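Local coordinates for protein succinate dehydrogenase subunit A (Mycolicibacterium smegmatis MC2 51, PDB 6LUM) that probably oxidises succinate to fumarate as the FAD-binding flavoprotein subunit of a succinate dehydrogenase complex, at residues L97-P103 with M142-L147; L232-E238 with H551-Y555; E449-I454 with R488-I492. One frame throughout, in Å; residues are numbered along the deposited sequence.

Interaction 1: L97-P103 with M142-L147; sequences LEKMGMP and MILQTL
T146 meets the turn that ends helix 80-100 with both branches of its side chain. Its methyl CG2 packs against CB of M100 at 3.9 Å, while OG1 lies beside the M102 side chain, 3.6 Å from CB. A small beta-branched residue suits this place because it lets the other backbone come close, the CA atoms of M102 and T146 being 5.9 Å apart. M102 reaches farther along helix 139-153: with CG anti to its backbone N (chi1 -174°) and the chain extended beyond it, SD arrives at CG1 of I143 (3.7 Å), and CE lies across CB of M142, the two side chains meeting at about a right angle. The long unbranched thioether can lie along the helix surface and touch both residues with SD and CE. At one end of the contact the ring of P103 touches the sulfur of M142; at the other, CE of M100 reaches CD2 of L147 (3.7 Å). L97 crosses I143 at about a right angle, CD1 resting on CG2 (4.0 Å).

Behind this apolar shell, the T146 hydroxyl is satisfied within its own helix. OG1 donates to M142 O at 2.8 Å, and that carbonyl also accepts from T146 N on the opposite face of its plane. G101 closes the other helix in a Schellman motif; its positive phi (125°) would press a CB against the preceding carbonyl oxygen, hence glycine.

Within the FAD-binding region, L97 and I143 also pack on M51 of strand 51-52 and on helix 399-421, L147 touches helix 16-28, and subunit B lies against P103 and M142.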
loop_
_atom_site.group_PDB
_atom_site.type_symbol
_atom_site.label_atom_id
_atom_site.label_comp_id
_atom_site.label_asym_id
_atom_site.label_seq_id
_atom_site.Cartn_x
_atom_site.Cartn_y
_atom_site.Cartn_z
ATOM N N LEU D 97 20.721 -8.786 16.711
ATOM C CA LEU D 97 20.214 -7.650 17.470
ATOM C C LEU D 97 20.590 -6.345 16.789
ATOM O O LEU D 97 19.757 -5.451 16.631
ATOM C CB LEU D 97 20.748 -7.678 18.894
ATOM C CG LEU D 97 19.859 -8.322 19.938
ATOM C CD1 LEU D 97 20.545 -8.199 21.250
ATOM C CD2 LEU D 97 18.518 -7.654 19.975
ATOM N N GLU D 98 21.847 -6.228 16.359
ATOM C CA GLU D 98 22.273 -5.005 15.684
ATOM C C GLU D 98 21.540 -4.808 14.365
ATOM O O GLU D 98 21.265 -3.675 13.963
ATOM C CB GLU D 98 23.778 -5.026 15.452
ATOM C CG GLU D 98 24.390 -3.660 15.313
ATOM C CD GLU D 98 24.129 -3.050 13.961
ATOM O OE1 GLU D 98 23.909 -3.815 13.002
ATOM O OE2 GLU D 98 24.137 -1.810 13.847
ATOM N N LYS D 99 21.236 -5.889 13.663
ATOM C CA LYS D 99 20.530 -5.749 12.400
ATOM C C LYS D 99 19.032 -5.565 12.573
ATOM O O LYS D 99 18.353 -5.247 11.594
ATOM C CB LYS D 99 20.800 -6.958 11.507
ATOM C CG LYS D 99 22.188 -6.967 10.897
ATOM C CD LYS D 99 22.351 -8.117 9.936
ATOM C CE LYS D 99 22.367 -9.436 10.670
ATOM N NZ LYS D 99 22.178 -10.578 9.744
ATOM N N MET D 100 18.497 -5.771 13.775
ATOM C CA MET D 100 17.098 -5.463 14.040
ATOM C C MET D 100 16.878 -4.007 14.408
ATOM O O MET D 100 15.729 -3.570 14.475
ATOM C CB MET D 100 16.556 -6.350 15.161
ATOM C CG MET D 100 15.925 -7.640 14.680
ATOM S SD MET D 100 14.893 -8.466 15.902
ATOM C CE MET D 100 16.042 -8.660 17.246
ATOM N N GLY D 101 17.944 -3.257 14.656
ATOM C CA GLY D 101 17.832 -1.858 14.990
ATOM C C GLY D 101 18.501 -1.502 16.297
ATOM O O GLY D 101 18.188 -0.466 16.880
ATOM N N MET D 102 19.427 -2.322 16.760
ATOM C CA MET D 102 19.745 -1.875 18.106
ATOM C C MET D 102 20.898 -0.881 18.091
ATOM O O MET D 102 21.892 -1.099 17.406
ATOM C CB MET D 102 20.104 -3.051 19.002
ATOM C CG MET D 102 20.295 -2.653 20.432
ATOM S SD MET D 102 20.967 -3.930 21.460
ATOM C CE MET D 102 21.817 -2.920 22.647
ATOM N N PRO D 103 20.800 0.207 18.835
ATOM C CA PRO D 103 21.855 1.227 18.828
ATOM C C PRO D 103 23.071 0.911 19.692
ATOM O O PRO D 103 23.257 1.428 20.782
ATOM C CB PRO D 103 21.120 2.461 19.349
ATOM C CG PRO D 103 20.106 1.919 20.223
ATOM C CD PRO D 103 19.618 0.677 19.571
ATOM N N MET D 142 17.785 -1.091 25.841
ATOM C CA MET D 142 17.815 -1.056 24.384
ATOM C C MET D 142 17.432 -2.393 23.785
ATOM O O MET D 142 16.744 -2.443 22.764
ATOM C CB MET D 142 19.197 -0.669 23.896
ATOM C CG MET D 142 19.706 0.601 24.447
ATOM S SD MET D 142 18.753 2.013 23.942
ATOM C CE MET D 142 19.913 3.263 24.445
ATOM N N ILE D 143 17.898 -3.488 24.378
ATOM C CA ILE D 143 17.523 -4.806 23.874
ATOM C C ILE D 143 16.017 -4.992 23.961
ATOM O O ILE D 143 15.374 -5.454 23.013
ATOM C CB ILE D 143 18.268 -5.907 24.643
ATOM C CG1 ILE D 143 19.768 -5.721 24.515
ATOM C CG2 ILE D 143 17.899 -7.249 24.118
ATOM C CD1 ILE D 143 20.540 -6.752 25.242
ATOM N N LEU D 144 15.433 -4.626 25.101
ATOM C CA LEU D 144 13.993 -4.751 25.287
ATOM C C LEU D 144 13.224 -3.870 24.317
ATOM O O LEU D 144 12.224 -4.302 23.739
ATOM C CB LEU D 144 13.642 -4.398 26.725
ATOM C CG LEU D 144 12.395 -4.942 27.400
ATOM C CD1 LEU D 144 12.348 -6.418 27.301
ATOM C CD2 LEU D 144 12.452 -4.532 28.827
ATOM N N GLN D 145 13.668 -2.629 24.122
ATOM C CA GLN D 145 12.992 -1.758 23.172
ATOM C C GLN D 145 13.079 -2.306 21.761
ATOM O O GLN D 145 12.111 -2.235 21.009
ATOM C CB GLN D 145 13.581 -0.358 23.223
ATOM C CG GLN D 145 13.328 0.376 24.501
ATOM C CD GLN D 145 11.942 0.950 24.588
ATOM O OE1 GLN D 145 11.356 1.337 23.583
ATOM N NE2 GLN D 145 11.404 1.012 25.798
ATOM N N THR D 146 14.228 -2.854 21.379
ATOM C CA THR D 146 14.384 -3.391 20.032
ATOM C C THR D 146 13.476 -4.588 19.806
ATOM O O THR D 146 12.807 -4.690 18.769
ATOM C CB THR D 146 15.833 -3.777 19.804
ATOM O OG1 THR D 146 16.646 -2.612 19.932
ATOM C CG2 THR D 146 15.997 -4.351 18.446
ATOM N N LEU D 147 13.432 -5.502 20.771
ATOM C CA LEU D 147 12.566 -6.663 20.635
ATOM C C LEU D 147 11.102 -6.255 20.603
ATOM O O LEU D 147 10.311 -6.822 19.845
ATOM C CB LEU D 147 12.840 -7.642 21.765
ATOM C CG LEU D 147 14.261 -8.182 21.730
ATOM C CD1 LEU D 147 14.561 -8.965 22.966
ATOM C CD2 LEU D 147 14.447 -9.034 20.518
#

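Interaction 2: L232-E238 with H551-Y555; sequences LPLEDME and HTMAY
E235 and D236 approach the imidazole of H551 from different directions. OE2 of E235 stands over the centre of one ring face, 3.1 Å above the plane, with the carboxylate turned 38° from the ring; it lies near ND1 but at a poor angle for a hydrogen bond. D236 comes to the ring's edge instead, its carboxylate plane 78° from that of the imidazole, and OD2 accepts a hydrogen bond from ND1; the modelled length of this bond is too short to be trusted at this resolution. E235 gets there because CG is anti to the backbone N (chi1 -171°) and the chain runs out extended. Histidine suits the place by offering D236 an N-H at its ring edge, and the flat ring lets the E235 carboxylate lie over it; an alanine here would probably leave D236 OD2 without this donor and open a gap beneath the E235 carboxylate.

At the other end P233 lies alongside Y555 and puts CB over the ring face, a CH-pi contact 3.8 Å from the centroid, while its CG meets M553 CE at 3.5 Å. The compact, rigid pyrrolidine fits between the aromatic ring and the thioether.

Between these ends the backbones pair antiparallel. L234 and A554 form a hydrogen-bonded pair, N to O at 3.0 Å from L234 to A554 and 2.9 Å in return; D236 N adds a bond to T552 O at 2.8 Å.

Strand 550-556 is the middle of a three-stranded antiparallel sheet, flanked by 234-235 and by 565-571, where K570 salt-bridges E235 OE1; L234 packs against helix 223-229 on the other face.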
loop_
_atom_site.group_PDB
_atom_site.type_symbol
_atom_site.label_atom_id
_atom_site.label_comp_id
_atom_site.label_asym_id
_atom_site.label_seq_id
_atom_site.Cartn_x
_atom_site.Cartn_y
_atom_site.Cartn_z
ATOM N N LEU D 232 6.232 -31.710 37.660
ATOM C CA LEU D 232 7.497 -31.713 36.957
ATOM C C LEU D 232 8.615 -31.287 37.906
ATOM O O LEU D 232 8.353 -30.713 38.962
ATOM C CB LEU D 232 7.415 -30.785 35.751
ATOM C CG LEU D 232 6.181 -31.013 34.886
ATOM C CD1 LEU D 232 5.964 -29.882 33.913
ATOM C CD2 LEU D 232 6.330 -32.305 34.145
ATOM N N PRO D 233 9.869 -31.569 37.568
ATOM C CA PRO D 233 10.969 -31.295 38.491
ATOM C C PRO D 233 11.537 -29.888 38.342
ATOM O O PRO D 233 11.268 -29.174 37.378
ATOM C CB PRO D 233 12.008 -32.335 38.077
ATOM C CG PRO D 233 11.805 -32.465 36.649
ATOM C CD PRO D 233 10.342 -32.321 36.396
ATOM N N LEU D 234 12.343 -29.505 39.329
ATOM C CA LEU D 234 13.098 -28.261 39.289
ATOM C C LEU D 234 14.554 -28.569 39.585
ATOM O O LEU D 234 14.853 -29.355 40.481
ATOM C CB LEU D 234 12.574 -27.242 40.295
ATOM C CG LEU D 234 11.353 -26.419 39.907
ATOM C CD1 LEU D 234 11.201 -25.288 40.865
ATOM C CD2 LEU D 234 11.485 -25.900 38.516
ATOM N N GLU D 235 15.454 -27.935 38.848
ATOM C CA GLU D 235 16.852 -28.335 38.811
ATOM C C GLU D 235 17.740 -27.243 39.383
ATOM O O GLU D 235 17.634 -26.085 38.981
ATOM C CB GLU D 235 17.270 -28.648 37.377
ATOM C CG GLU D 235 18.628 -29.280 37.246
ATOM C CD GLU D 235 19.209 -29.128 35.860
ATOM O OE1 GLU D 235 18.559 -29.540 34.881
ATOM O OE2 GLU D 235 20.325 -28.592 35.744
ATOM N N ASP D 236 18.610 -27.618 40.320
ATOM C CA ASP D 236 19.701 -26.760 40.784
ATOM C C ASP D 236 19.200 -25.455 41.390
ATOM O O ASP D 236 19.684 -24.376 41.062
ATOM C CB ASP D 236 20.673 -26.466 39.644
ATOM C CG ASP D 236 21.916 -27.313 39.701
ATOM O OD1 ASP D 236 22.142 -27.965 40.740
ATOM O OD2 ASP D 236 22.672 -27.318 38.706
ATOM N N MET D 237 18.244 -25.554 42.306
ATOM C CA MET D 237 17.610 -24.356 42.840
ATOM C C MET D 237 18.326 -23.769 44.044
ATOM O O MET D 237 17.963 -22.676 44.481
ATOM C CB MET D 237 16.160 -24.645 43.207
ATOM C CG MET D 237 15.213 -24.533 42.048
ATOM S SD MET D 237 14.942 -22.848 41.523
ATOM C CE MET D 237 14.194 -22.167 42.990
ATOM N N GLU D 238 19.327 -24.442 44.587
ATOM C CA GLU D 238 20.073 -23.897 45.706
ATOM C C GLU D 238 21.214 -22.997 45.274
ATOM O O GLU D 238 21.969 -22.530 46.129
ATOM C CB GLU D 238 20.622 -25.022 46.571
ATOM C CG GLU D 238 21.779 -25.769 45.960
ATOM C CD GLU D 238 21.333 -26.910 45.084
ATOM O OE1 GLU D 238 20.171 -26.899 44.636
ATOM O OE2 GLU D 238 22.137 -27.830 44.850
ATOM N N HIS D 551 23.677 -32.289 38.896
ATOM C CA HIS D 551 22.556 -31.403 39.136
ATOM C C HIS D 551 21.588 -32.065 40.099
ATOM O O HIS D 551 21.363 -33.275 40.038
ATOM C CB HIS D 551 21.838 -31.077 37.833
ATOM C CG HIS D 551 22.671 -30.325 36.847
ATOM N ND1 HIS D 551 23.216 -29.090 37.118
ATOM C CD2 HIS D 551 23.037 -30.625 35.580
ATOM C CE1 HIS D 551 23.888 -28.667 36.065
ATOM N NE2 HIS D 551 23.795 -29.579 35.118
ATOM N N THR D 552 21.022 -31.273 40.998
ATOM C CA THR D 552 19.975 -31.744 41.888
ATOM C C THR D 552 18.628 -31.483 41.243
ATOM O O THR D 552 18.401 -30.408 40.689
ATOM C CB THR D 552 20.048 -31.026 43.233
ATOM O OG1 THR D 552 21.308 -31.292 43.856
ATOM C CG2 THR D 552 18.940 -31.494 44.141
ATOM N N MET D 553 17.734 -32.461 41.305
ATOM C CA MET D 553 16.393 -32.312 40.763
ATOM C C MET D 553 15.388 -32.614 41.859
ATOM O O MET D 553 15.551 -33.581 42.603
ATOM C CB MET D 553 16.187 -33.225 39.559
ATOM C CG MET D 553 17.176 -32.953 38.455
ATOM S SD MET D 553 16.734 -33.704 36.894
ATOM C CE MET D 553 15.337 -32.706 36.446
ATOM N N ALA D 554 14.368 -31.777 41.973
ATOM C CA ALA D 554 13.396 -31.875 43.046
ATOM C C ALA D 554 12.013 -32.085 42.459
ATOM O O ALA D 554 11.627 -31.389 41.512
ATOM C CB ALA D 554 13.420 -30.623 43.915
ATOM N N TYR D 555 11.280 -33.047 43.020
ATOM C CA TYR D 555 9.911 -33.353 42.640
ATOM C C TYR D 555 9.000 -33.159 43.841
ATOM O O TYR D 555 9.345 -33.545 44.960
ATOM C CB TYR D 555 9.763 -34.792 42.146
ATOM C CG TYR D 555 10.676 -35.197 41.022
ATOM C CD1 TYR D 555 11.970 -35.607 41.272
ATOM C CD2 TYR D 555 10.231 -35.202 39.714
ATOM C CE1 TYR D 555 12.798 -35.987 40.257
ATOM C CE2 TYR D 555 11.055 -35.582 38.692
ATOM C CZ TYR D 555 12.339 -35.972 38.968
ATOM O OH TYR D 555 13.171 -36.356 37.948
#

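Interaction 3: E449-I454 with R488-I492; sequences ERVADI and RYSRI
A salt-bridge network of E449, R488 and R491 joins the residues leading into helix 451-465 to the type I beta turn R488-R491, which starts on the last residue of helix 472-488. The acid stands between the two bases, one oxygen for each. OE1 faces NE of R488 at 3.5 Å, with the carboxylate and guanidinium planes 40° apart, and OE2 faces NH2 of R491 at 3.4 Å, the planes there 65° apart. Both approaches are oblique and rather long, so these are ion pairs without hydrogen-bond geometry. The E449 chain is bent at chi2 (-80°), and its aliphatic part lies beside the turn's backbone at R491. Glutamate suits the place because its length lets the carboxylate span two arginines, whose positive charge probably steadies its anionic form.

Beneath the charges lies a small hydrophobic patch. I454, one turn into the helix, directs CD1 onto CG2 of I492 at 3.6 Å and also reaches CA of Y489. Its CG1 runs past the R488 guanidinium, the two side chains sliding by each other in opposite directions. Branched aliphatic residues fit here, since I492 can meet two helix residues with different branches. The turn itself is closed by R491 N bonding R488 O at 3.0 Å. R450, at the N-cap position, faces away from the turn, pairs with D453 and packs on W65 of subunit B, while helix 503-527 supplies L511 behind V451 and I454 and A508, whose O accepts from Y489 OH. Beside the I454-I492 pair, V451 CG2 touches I492 CD1 at 3.9 Å.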
loop_
_atom_site.group_PDB
_atom_site.type_symbol
_atom_site.label_atom_id
_atom_site.label_comp_id
_atom_site.label_asym_id
_atom_site.label_seq_id
_atom_site.Cartn_x
_atom_site.Cartn_y
_atom_site.Cartn_z
ATOM N N GLU D 449 -4.642 -13.444 59.582
ATOM C CA GLU D 449 -3.234 -13.225 59.294
ATOM C C GLU D 449 -3.092 -12.159 58.220
ATOM O O GLU D 449 -4.027 -11.879 57.470
ATOM C CB GLU D 449 -2.549 -14.514 58.838
ATOM C CG GLU D 449 -2.720 -15.668 59.788
ATOM C CD GLU D 449 -1.774 -15.602 60.953
ATOM O OE1 GLU D 449 -0.840 -14.778 60.909
ATOM O OE2 GLU D 449 -1.959 -16.376 61.914
ATOM N N ARG D 450 -1.909 -11.563 58.148
ATOM C CA ARG D 450 -1.629 -10.511 57.187
ATOM C C ARG D 450 -0.595 -10.993 56.184
ATOM O O ARG D 450 0.478 -11.468 56.570
ATOM C CB ARG D 450 -1.139 -9.246 57.886
ATOM C CG ARG D 450 -1.413 -7.983 57.099
ATOM C CD ARG D 450 -0.676 -6.800 57.672
ATOM N NE ARG D 450 -1.407 -6.189 58.772
ATOM C CZ ARG D 450 -0.915 -6.031 59.992
ATOM N NH1 ARG D 450 -1.647 -5.464 60.934
ATOM N NH2 ARG D 450 0.310 -6.441 60.270
ATOM N N VAL D 451 -0.923 -10.868 54.897
ATOM C CA VAL D 451 -0.019 -11.324 53.849
ATOM C C VAL D 451 1.314 -10.607 53.946
ATOM O O VAL D 451 2.374 -11.214 53.768
ATOM C CB VAL D 451 -0.663 -11.124 52.471
ATOM C CG1 VAL D 451 0.358 -11.313 51.391
ATOM C CG2 VAL D 451 -1.795 -12.082 52.292
ATOM N N ALA D 452 1.289 -9.306 54.223
ATOM C CA ALA D 452 2.534 -8.559 54.342
ATOM C C ALA D 452 3.375 -9.076 55.495
ATOM O O ALA D 452 4.601 -9.142 55.392
ATOM C CB ALA D 452 2.238 -7.077 54.518
ATOM N N ASP D 453 2.737 -9.481 56.593
ATOM C CA ASP D 453 3.488 -10.002 57.730
ATOM C C ASP D 453 4.092 -11.363 57.420
ATOM O O ASP D 453 5.256 -11.618 57.746
ATOM C CB ASP D 453 2.590 -10.090 58.959
ATOM C CG ASP D 453 2.632 -8.833 59.800
ATOM O OD1 ASP D 453 3.078 -7.788 59.285
ATOM O OD2 ASP D 453 2.224 -8.891 60.977
ATOM N N ILE D 454 3.322 -12.246 56.788
ATOM C CA ILE D 454 3.852 -13.556 56.423
ATOM C C ILE D 454 5.016 -13.411 55.457
ATOM O O ILE D 454 6.055 -14.065 55.608
ATOM C CB ILE D 454 2.744 -14.437 55.828
ATOM C CG1 ILE D 454 1.744 -14.820 56.902
ATOM C CG2 ILE D 454 3.331 -15.677 55.220
ATOM C CD1 ILE D 454 0.561 -15.509 56.351
ATOM N N ARG D 488 0.570 -20.949 58.534
ATOM C CA ARG D 488 -0.098 -19.661 58.722
ATOM C C ARG D 488 -0.761 -19.184 57.440
ATOM O O ARG D 488 -1.862 -18.635 57.478
ATOM C CB ARG D 488 0.887 -18.612 59.217
ATOM C CG ARG D 488 1.290 -18.793 60.648
ATOM C CD ARG D 488 2.436 -17.882 61.004
ATOM N NE ARG D 488 2.184 -16.504 60.605
ATOM C CZ ARG D 488 2.987 -15.488 60.897
ATOM N NH1 ARG D 488 2.682 -14.265 60.495
ATOM N NH2 ARG D 488 4.096 -15.697 61.587
ATOM N N TYR D 489 -0.110 -19.379 56.297
ATOM C CA TYR D 489 -0.683 -18.980 55.019
ATOM C C TYR D 489 -2.042 -19.610 54.779
ATOM O O TYR D 489 -2.815 -19.100 53.967
ATOM C CB TYR D 489 0.277 -19.354 53.889
ATOM C CG TYR D 489 -0.203 -19.046 52.494
ATOM C CD1 TYR D 489 0.003 -17.805 51.930
ATOM C CD2 TYR D 489 -0.834 -20.003 51.733
ATOM C CE1 TYR D 489 -0.422 -17.524 50.660
ATOM C CE2 TYR D 489 -1.264 -19.729 50.464
ATOM C CZ TYR D 489 -1.051 -18.489 49.933
ATOM O OH TYR D 489 -1.479 -18.215 48.663
ATOM N N SER D 490 -2.354 -20.699 55.477
ATOM C CA SER D 490 -3.634 -21.372 55.307
ATOM C C SER D 490 -4.816 -20.477 55.640
ATOM O O SER D 490 -5.935 -20.757 55.201
ATOM C CB SER D 490 -3.675 -22.616 56.185
ATOM O OG SER D 490 -4.943 -23.232 56.127
ATOM N N ARG D 491 -4.599 -19.413 56.409
ATOM C CA ARG D 491 -5.667 -18.528 56.860
ATOM C C ARG D 491 -5.221 -17.075 56.690
ATOM O O ARG D 491 -4.697 -16.453 57.610
ATOM C CB ARG D 491 -6.029 -18.860 58.292
ATOM C CG ARG D 491 -4.852 -18.893 59.234
ATOM C CD ARG D 491 -5.272 -19.315 60.608
ATOM N NE ARG D 491 -4.221 -19.061 61.580
ATOM C CZ ARG D 491 -3.283 -19.937 61.908
ATOM N NH1 ARG D 491 -3.273 -21.134 61.344
ATOM N NH2 ARG D 491 -2.363 -19.620 62.805
ATOM N N ILE D 492 -5.459 -16.518 55.509
ATOM C CA ILE D 492 -5.112 -15.127 55.253
ATOM C C ILE D 492 -6.364 -14.372 54.848
ATOM O O ILE D 492 -7.424 -14.968 54.644
ATOM C CB ILE D 492 -4.030 -14.992 54.168
ATOM C CG1 ILE D 492 -4.392 -15.846 52.959
ATOM C CG2 ILE D 492 -2.662 -15.355 54.711
ATOM C CD1 ILE D 492 -3.617 -15.503 51.741
#

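In the fold
Interactions 1 and 2 are buried, whereas interaction 3 is partly exposed. Interaction 2 lies nearest the middle of the chain, its centre about 13 Å from the chain's centre, and touches no other subunit; interactions 1 and 3, on opposite sides of that centre, both adjoin subunit B. Their chemistry differs accordingly: apolar packing of a helix end and its following turn on a second helix in 1, strand pairing with an enclosed acid-histidine cluster in 2, and longer ion pairs over an aliphatic patch in 3. No two share a helix or strand, but interaction 3 is nested in the chain loop closed by interaction 2, which joins the FAD-binding and C-terminal family regions across 312 residues.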